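Local coordinates for putative baseplate protein (Unidentified phage, PDB 2FSD) that probably recognises receptors on the surface of Lactococcus lactis cells, as the head domain of a phage receptor-binding protein, at residues Asp33-Leu39 with Leu51-Asn57; Gly98-Ser102 with Met128-Ser134. All blocks are in the same frame, centred on the assembly; numbering follows the deposited sequence.

Contact 1. Residues Asp33-Leu39 with Leu51-Asn57; sequences DIPWTDL and LQARIIN
Arg54 lies over the Trp36 indole, and its side chain is worth following outward from the backbone. CB sits 3.4 Å from the carbonyl O of Ile34 and also touches Trp36 CE3. With chi1 at 87°, CG falls between the backbone N and the carbonyl carbon and passes near the CE3-CZ3 edge of the six-membered ring. CD settles over that ring, 3.5 Å from Trp36 CE2, in a CH-pi contact. A bend at chi3 (-61°) then carries NE and CZ onward from the six-membered ring to the pyrrole half. There the guanidinium lies nearly flat, its plane 26° from that of the indole; CZ is 4.0 Å from the centroid of the five-membered ring, a cation-pi contact. Ile56 CD1 covers the other face of the guanidinium, while Arg63 makes a second cation-pi contact with Trp36.

Beneath this pair runs an antiparallel hairpin. Thr37 and Ala53 bond in both directions, Ala53 N reaching Thr37 O at 2.9 Å, and Leu39 N binds Leu51 O. Near the other end the Asp33 carboxylate takes Asn57 N on the syn side of OD1, at 3.0 Å. On the face away from the tryptophan, Ile34 CG1 meets Ile55 CD1 at 3.8 Å and Leu39 CD1 meets Ala53 CB; Phe87 packs on Ile34, Ala53 and Ile55.

The hairpin is thus mainly apolar on the Ile34-Ala53-Ile55 face, consistent with a side turned to the barrel interior, and cationic-aromatic on the Trp36-Arg54 face. Arg54 NE is buried with no polar partner, so stacking on the indole, not a hydrogen bond, accounts for its place.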
loop_
_atom_site.group_PDB
_atom_site.type_symbol
_atom_site.label_atom_id
_atom_site.label_comp_id
_atom_site.label_asym_id
_atom_site.label_seq_id
_atom_site.Cartn_x
_atom_site.Cartn_y
_atom_site.Cartn_z
ATOM N N ASP A 33 2.302 -23.962 -4.609
ATOM C CA ASP A 33 1.616 -23.088 -3.598
ATOM C C ASP A 33 2.282 -23.164 -2.229
ATOM O O ASP A 33 2.398 -24.237 -1.654
ATOM C CB ASP A 33 0.121 -23.441 -3.463
ATOM C CG ASP A 33 -0.759 -22.719 -4.491
ATOM O OD1 ASP A 33 -0.243 -22.135 -5.464
ATOM O OD2 ASP A 33 -1.989 -22.745 -4.320
ATOM N N ILE A 34 2.675 -22.004 -1.708
ATOM C CA ILE A 34 3.367 -21.909 -0.433
ATOM C C ILE A 34 2.360 -21.442 0.625
ATOM O O ILE A 34 1.740 -20.385 0.466
ATOM C CB ILE A 34 4.525 -20.886 -0.502
ATOM C CG1 ILE A 34 5.479 -21.196 -1.667
ATOM C CG2 ILE A 34 5.294 -20.839 0.816
ATOM C CD1 ILE A 34 6.407 -22.369 -1.430
ATOM N N PRO A 35 2.204 -22.208 1.723
ATOM C CA PRO A 35 1.319 -21.713 2.790
ATOM C C PRO A 35 1.901 -20.483 3.507
ATOM O O PRO A 35 3.037 -20.062 3.226
ATOM C CB PRO A 35 1.222 -22.905 3.749
ATOM C CG PRO A 35 2.456 -23.678 3.517
ATOM C CD PRO A 35 2.801 -23.514 2.067
ATOM N N TRP A 36 1.108 -19.908 4.406
ATOM C CA TRP A 36 1.557 -18.814 5.239
ATOM C C TRP A 36 2.871 -19.218 5.911
ATOM O O TRP A 36 2.957 -20.284 6.553
ATOM C CB TRP A 36 0.515 -18.476 6.297
ATOM C CG TRP A 36 -0.651 -17.602 5.843
ATOM C CD1 TRP A 36 -1.978 -17.860 6.028
ATOM C CD2 TRP A 36 -0.583 -16.322 5.196
ATOM N NE1 TRP A 36 -2.742 -16.836 5.530
ATOM C CE2 TRP A 36 -1.916 -15.877 5.008
ATOM C CE3 TRP A 36 0.470 -15.502 4.759
ATOM C CZ2 TRP A 36 -2.222 -14.655 4.391
ATOM C CZ3 TRP A 36 0.167 -14.290 4.147
ATOM C CH2 TRP A 36 -1.170 -13.881 3.966
ATOM N N THR A 37 3.891 -18.378 5.722
ATOM C CA THR A 37 5.246 -18.608 6.212
ATOM C C THR A 37 5.766 -17.297 6.790
ATOM O O THR A 37 5.595 -16.251 6.179
ATOM C CB THR A 37 6.171 -19.039 5.067
ATOM O OG1 THR A 37 5.587 -20.146 4.372
ATOM C CG2 THR A 37 7.560 -19.420 5.571
ATOM N N ASP A 38 6.381 -17.368 7.972
ATOM C CA ASP A 38 7.040 -16.215 8.573
ATOM C C ASP A 38 8.250 -15.801 7.734
ATOM O O ASP A 38 9.049 -16.641 7.316
ATOM C CB ASP A 38 7.517 -16.535 9.998
ATOM C CG ASP A 38 6.381 -16.838 10.950
ATOM O OD1 ASP A 38 5.311 -16.173 10.880
ATOM O OD2 ASP A 38 6.568 -17.762 11.778
ATOM N N LEU A 39 8.397 -14.503 7.500
ATOM C CA LEU A 39 9.619 -14.001 6.902
ATOM C C LEU A 39 10.687 -14.014 7.984
ATOM O O LEU A 39 10.367 -14.045 9.178
ATOM C CB LEU A 39 9.454 -12.584 6.367
ATOM C CG LEU A 39 8.781 -12.420 5.010
ATOM C CD1 LEU A 39 7.340 -12.900 5.064
ATOM C CD2 LEU A 39 8.861 -10.952 4.573
ATOM N N LEU A 51 4.716 -11.265 10.618
ATOM C CA LEU A 51 5.221 -10.925 9.289
ATOM C C LEU A 51 5.346 -12.203 8.497
ATOM O O LEU A 51 6.212 -13.030 8.772
ATOM C CB LEU A 51 6.592 -10.246 9.371
ATOM C CG LEU A 51 7.234 -9.911 8.029
ATOM C CD1 LEU A 51 6.390 -8.924 7.194
ATOM C CD2 LEU A 51 8.659 -9.379 8.236
ATOM N N GLN A 52 4.466 -12.367 7.521
ATOM C CA GLN A 52 4.371 -13.612 6.785
ATOM C C GLN A 52 3.894 -13.418 5.335
ATOM O O GLN A 52 3.319 -12.394 4.977
ATOM C CB GLN A 52 3.452 -14.581 7.542
ATOM C CG GLN A 52 2.156 -13.946 8.009
ATOM C CD GLN A 52 1.183 -14.925 8.621
ATOM O OE1 GLN A 52 1.463 -16.104 8.742
ATOM N NE2 GLN A 52 0.027 -14.430 9.006
ATOM N N ALA A 53 4.167 -14.423 4.513
ATOM C CA ALA A 53 3.787 -14.427 3.113
ATOM C C ALA A 53 3.313 -15.828 2.662
ATOM O O ALA A 53 3.647 -16.851 3.286
ATOM C CB ALA A 53 4.936 -13.940 2.255
ATOM N N ARG A 54 2.512 -15.850 1.592
ATOM C CA ARG A 54 1.984 -17.091 1.001
ATOM C C ARG A 54 1.860 -16.930 -0.523
ATOM O O ARG A 54 1.775 -15.810 -1.036
ATOM C CB ARG A 54 0.616 -17.432 1.605
ATOM C CG ARG A 54 -0.537 -16.764 0.885
ATOM C CD ARG A 54 -1.841 -16.778 1.647
ATOM N NE ARG A 54 -2.331 -18.119 1.922
ATOM C CZ ARG A 54 -3.559 -18.414 2.349
ATOM N NH1 ARG A 54 -4.471 -17.474 2.542
ATOM N NH2 ARG A 54 -3.873 -19.676 2.576
ATOM N N ILE A 55 1.854 -18.049 -1.240
ATOM C CA ILE A 55 1.624 -18.039 -2.690
ATOM C C ILE A 55 0.447 -18.953 -3.004
ATOM O O ILE A 55 0.477 -20.151 -2.673
ATOM C CB ILE A 55 2.865 -18.479 -3.487
ATOM C CG1 ILE A 55 4.013 -17.492 -3.267
ATOM C CG2 ILE A 55 2.545 -18.584 -5.004
ATOM C CD1 ILE A 55 5.360 -17.989 -3.734
ATOM N N ILE A 56 -0.600 -18.382 -3.600
ATOM C CA ILE A 56 -1.742 -19.154 -4.072
ATOM C C ILE A 56 -1.981 -18.826 -5.545
ATOM O O ILE A 56 -2.269 -17.680 -5.903
ATOM C CB ILE A 56 -3.034 -18.833 -3.310
ATOM C CG1 ILE A 56 -2.788 -18.693 -1.813
ATOM C CG2 ILE A 56 -4.113 -19.913 -3.602
ATOM C CD1 ILE A 56 -3.892 -17.971 -1.132
ATOM N N ASN A 57 -1.852 -19.831 -6.396
ATOM C CA ASN A 57 -2.101 -19.664 -7.827
ATOM C C ASN A 57 -1.316 -18.524 -8.505
ATOM O O ASN A 57 -1.892 -17.660 -9.146
ATOM C CB ASN A 57 -3.610 -19.500 -8.068
ATOM C CG ASN A 57 -4.051 -20.031 -9.434
ATOM O OD1 ASN A 57 -3.235 -20.511 -10.220
ATOM N ND2 ASN A 57 -5.347 -19.946 -9.711
HETATM O O HOH W 1 5.767 -13.587 12.003
HETATM O O HOH W 2 8.821 -13.064 10.772
#

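Contact 2. Residues Gly98-Ser102 with Met128-Ser134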
loop_
_atom_site.group_PDB
_atom_site.type_symbol
_atom_site.label_atom_id
_atom_site.label_comp_id
_atom_site.label_asym_id
_atom_site.label_seq_id
_atom_site.Cartn_x
_atom_site.Cartn_y
_atom_site.Cartn_z
ATOM N N GLY A 98 1.510 1.558 4.102
ATOM C CA GLY A 98 1.165 0.861 5.329
ATOM C C GLY A 98 0.933 1.928 6.379
ATOM O O GLY A 98 0.717 3.103 6.053
ATOM N N THR A 99 0.991 1.532 7.640
ATOM C CA THR A 99 0.915 2.494 8.733
ATOM C C THR A 99 2.124 2.374 9.667
ATOM O O THR A 99 2.710 1.302 9.792
ATOM C CB THR A 99 -0.389 2.326 9.526
ATOM O OG1 THR A 99 -0.554 0.954 9.906
ATOM C CG2 THR A 99 -1.572 2.782 8.678
ATOM N N PHE A 100 2.528 3.509 10.246
ATOM C CA PHE A 100 3.344 3.518 11.465
ATOM C C PHE A 100 2.377 3.695 12.625
ATOM O O PHE A 100 1.296 4.276 12.468
ATOM C CB PHE A 100 4.346 4.682 11.502
ATOM C CG PHE A 100 5.475 4.582 10.508
ATOM C CD1 PHE A 100 6.490 3.646 10.673
ATOM C CD2 PHE A 100 5.553 5.467 9.439
ATOM C CE1 PHE A 100 7.544 3.575 9.767
ATOM C CE2 PHE A 100 6.611 5.403 8.529
ATOM C CZ PHE A 100 7.605 4.460 8.696
ATOM N N TYR A 101 2.780 3.214 13.792
ATOM C CA TYR A 101 1.965 3.322 14.983
ATOM C C TYR A 101 2.782 3.388 16.273
ATOM O O TYR A 101 3.631 2.547 16.517
ATOM C CB TYR A 101 1.007 2.130 15.089
ATOM C CG TYR A 101 0.268 2.164 16.398
ATOM C CD1 TYR A 101 -0.820 3.006 16.566
ATOM C CD2 TYR A 101 0.705 1.413 17.494
ATOM C CE1 TYR A 101 -1.481 3.072 17.755
ATOM C CE2 TYR A 101 0.044 1.483 18.711
ATOM C CZ TYR A 101 -1.053 2.311 18.824
ATOM O OH TYR A 101 -1.741 2.405 20.013
ATOM N N SER A 102 2.488 4.382 17.102
ATOM C CA SER A 102 2.903 4.378 18.509
ATOM C C SER A 102 1.960 5.282 19.284
ATOM O O SER A 102 1.384 6.213 18.716
ATOM C CB SER A 102 4.346 4.869 18.687
ATOM O OG SER A 102 4.413 6.279 18.583
ATOM N N MET A 128 10.340 8.746 12.046
ATOM C CA MET A 128 9.354 7.828 12.627
ATOM C C MET A 128 10.040 6.904 13.599
ATOM O O MET A 128 10.805 6.037 13.205
ATOM C CB MET A 128 8.641 7.055 11.522
ATOM C CG MET A 128 7.716 7.942 10.719
ATOM S SD MET A 128 6.300 8.499 11.657
ATOM C CE MET A 128 6.658 10.209 12.034
ATOM N N ASN A 129 9.774 7.109 14.878
ATOM C CA ASN A 129 10.562 6.502 15.953
ATOM C C ASN A 129 9.669 5.654 16.855
ATOM O O ASN A 129 8.576 6.062 17.189
ATOM C CB ASN A 129 11.208 7.586 16.840
ATOM C CG ASN A 129 12.121 8.544 16.084
ATOM O OD1 ASN A 129 12.233 9.700 16.470
ATOM N ND2 ASN A 129 12.793 8.076 15.044
ATOM N N GLY A 130 10.159 4.503 17.300
ATOM C CA GLY A 130 9.400 3.667 18.229
ATOM C C GLY A 130 8.105 3.150 17.625
ATOM O O GLY A 130 7.129 2.913 18.340
ATOM N N LYS A 131 8.101 2.947 16.309
ATOM C CA LYS A 131 6.881 2.587 15.601
ATOM C C LYS A 131 6.764 1.072 15.371
ATOM O O LYS A 131 7.773 0.362 15.311
ATOM C CB LYS A 131 6.803 3.345 14.271
ATOM C CG LYS A 131 6.900 4.896 14.395
ATOM C CD LYS A 131 5.785 5.480 15.242
ATOM C CE LYS A 131 5.878 6.971 15.371
ATOM N NZ LYS A 131 4.644 7.549 16.020
ATOM N N THR A 132 5.517 0.592 15.301
ATOM C CA THR A 132 5.203 -0.741 14.781
ATOM C C THR A 132 4.551 -0.508 13.432
ATOM O O THR A 132 3.854 0.493 13.253
ATOM C CB THR A 132 4.205 -1.539 15.683
ATOM O OG1 THR A 132 3.048 -0.733 15.955
ATOM C CG2 THR A 132 4.834 -1.957 16.991
ATOM N N ILE A 133 4.759 -1.414 12.482
ATOM C CA ILE A 133 4.098 -1.299 11.166
ATOM C C ILE A 133 3.089 -2.428 10.866
ATOM O O ILE A 133 3.283 -3.582 11.243
ATOM C CB ILE A 133 5.132 -1.172 9.991
ATOM C CG1 ILE A 133 6.006 -2.427 9.874
ATOM C CG2 ILE A 133 5.998 0.067 10.193
ATOM C CD1 ILE A 133 6.800 -2.501 8.593
ATOM N N SER A 134 2.010 -2.042 10.195
ATOM C CA SER A 134 1.011 -2.947 9.675
ATOM C C SER A 134 0.783 -2.632 8.196
ATOM O O SER A 134 0.788 -1.464 7.776
ATOM C CB SER A 134 -0.315 -2.816 10.445
ATOM O OG SER A 134 -0.199 -3.248 11.798
HETATM O O HOH W 3 0.822 0.441 12.410
#
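Phe100 meets Met128 across the gap between 98-102 and 128-134. Met128 CG stands over one face of the phenyl ring, displaced toward its rim and 3.5 Å from Phe100 CD2, a CH-pi approach. The methionine chain bends at both chi2 and chi3, leaving SD oblique to the same ring, 4.5 Å from its centroid, as a Met-aromatic contact. Ile133 CG2 reaches Phe100 CD1 at 3.6 Å; the two side chains run side by side into the layer where Val120 touches both. Lys131 crosses Phe100 at about a right angle, its CB against CD1.

Backbone bonds set the antiparallel register. Thr99 N bonds to Ser134 O at 3.0 Å, and the return from Ser134 N to Thr99 O is weak. Thr132 N meets Tyr101 O at 3.0 Å. Phe100 and Ile133 form the non-hydrogen-bonded pair between these two.

Polar side chains gather on the other face and at the turn. Thr132 OG1 touches the Tyr101 ring at its edge, 3.5 Å from CD2. A water joins Thr99 OG1 to Thr132 O. Lys131 bends at chi2 (-60°) and is extended beyond, which carries NZ to Ser102 OG for a 2.9 Å hydrogen bond. Ser134 OG bonds Ser66 N, on the neighbouring strand 59-68.

Strands 94-102 and 132-140 are neighbours in the barrel although 25 residues lie between the two segments. Their chemistry splits by face: the buried Phe100, Met128 and Ile133 probably belong to the apolar core, whereas the Thr99-Thr132 face, with its hydroxyls and bridging water, can accept solvent and needs no apolar cover.

Both contacts belong to one antiparallel eight-stranded barrel, on opposite sides of the chain's centre. Their centres lie about 23 Å apart, and their nearest atoms come within about 7 Å without touching. Contact 1 joins sequence neighbours in a hairpin, whereas contact 2 pairs strands 94-102 and 132-140, well separated along the chain. Strand 59-68 bridges them, lying between 50-56 and 132-140: it bonds to Gln52 and Arg54 through Arg63 and Tyr61, and to Ile133 through Ile67. Ile67 also touches Leu51, so this one residue meets segments of both contacts. The barrel they help to build is the head domain, which probably carries receptor binding.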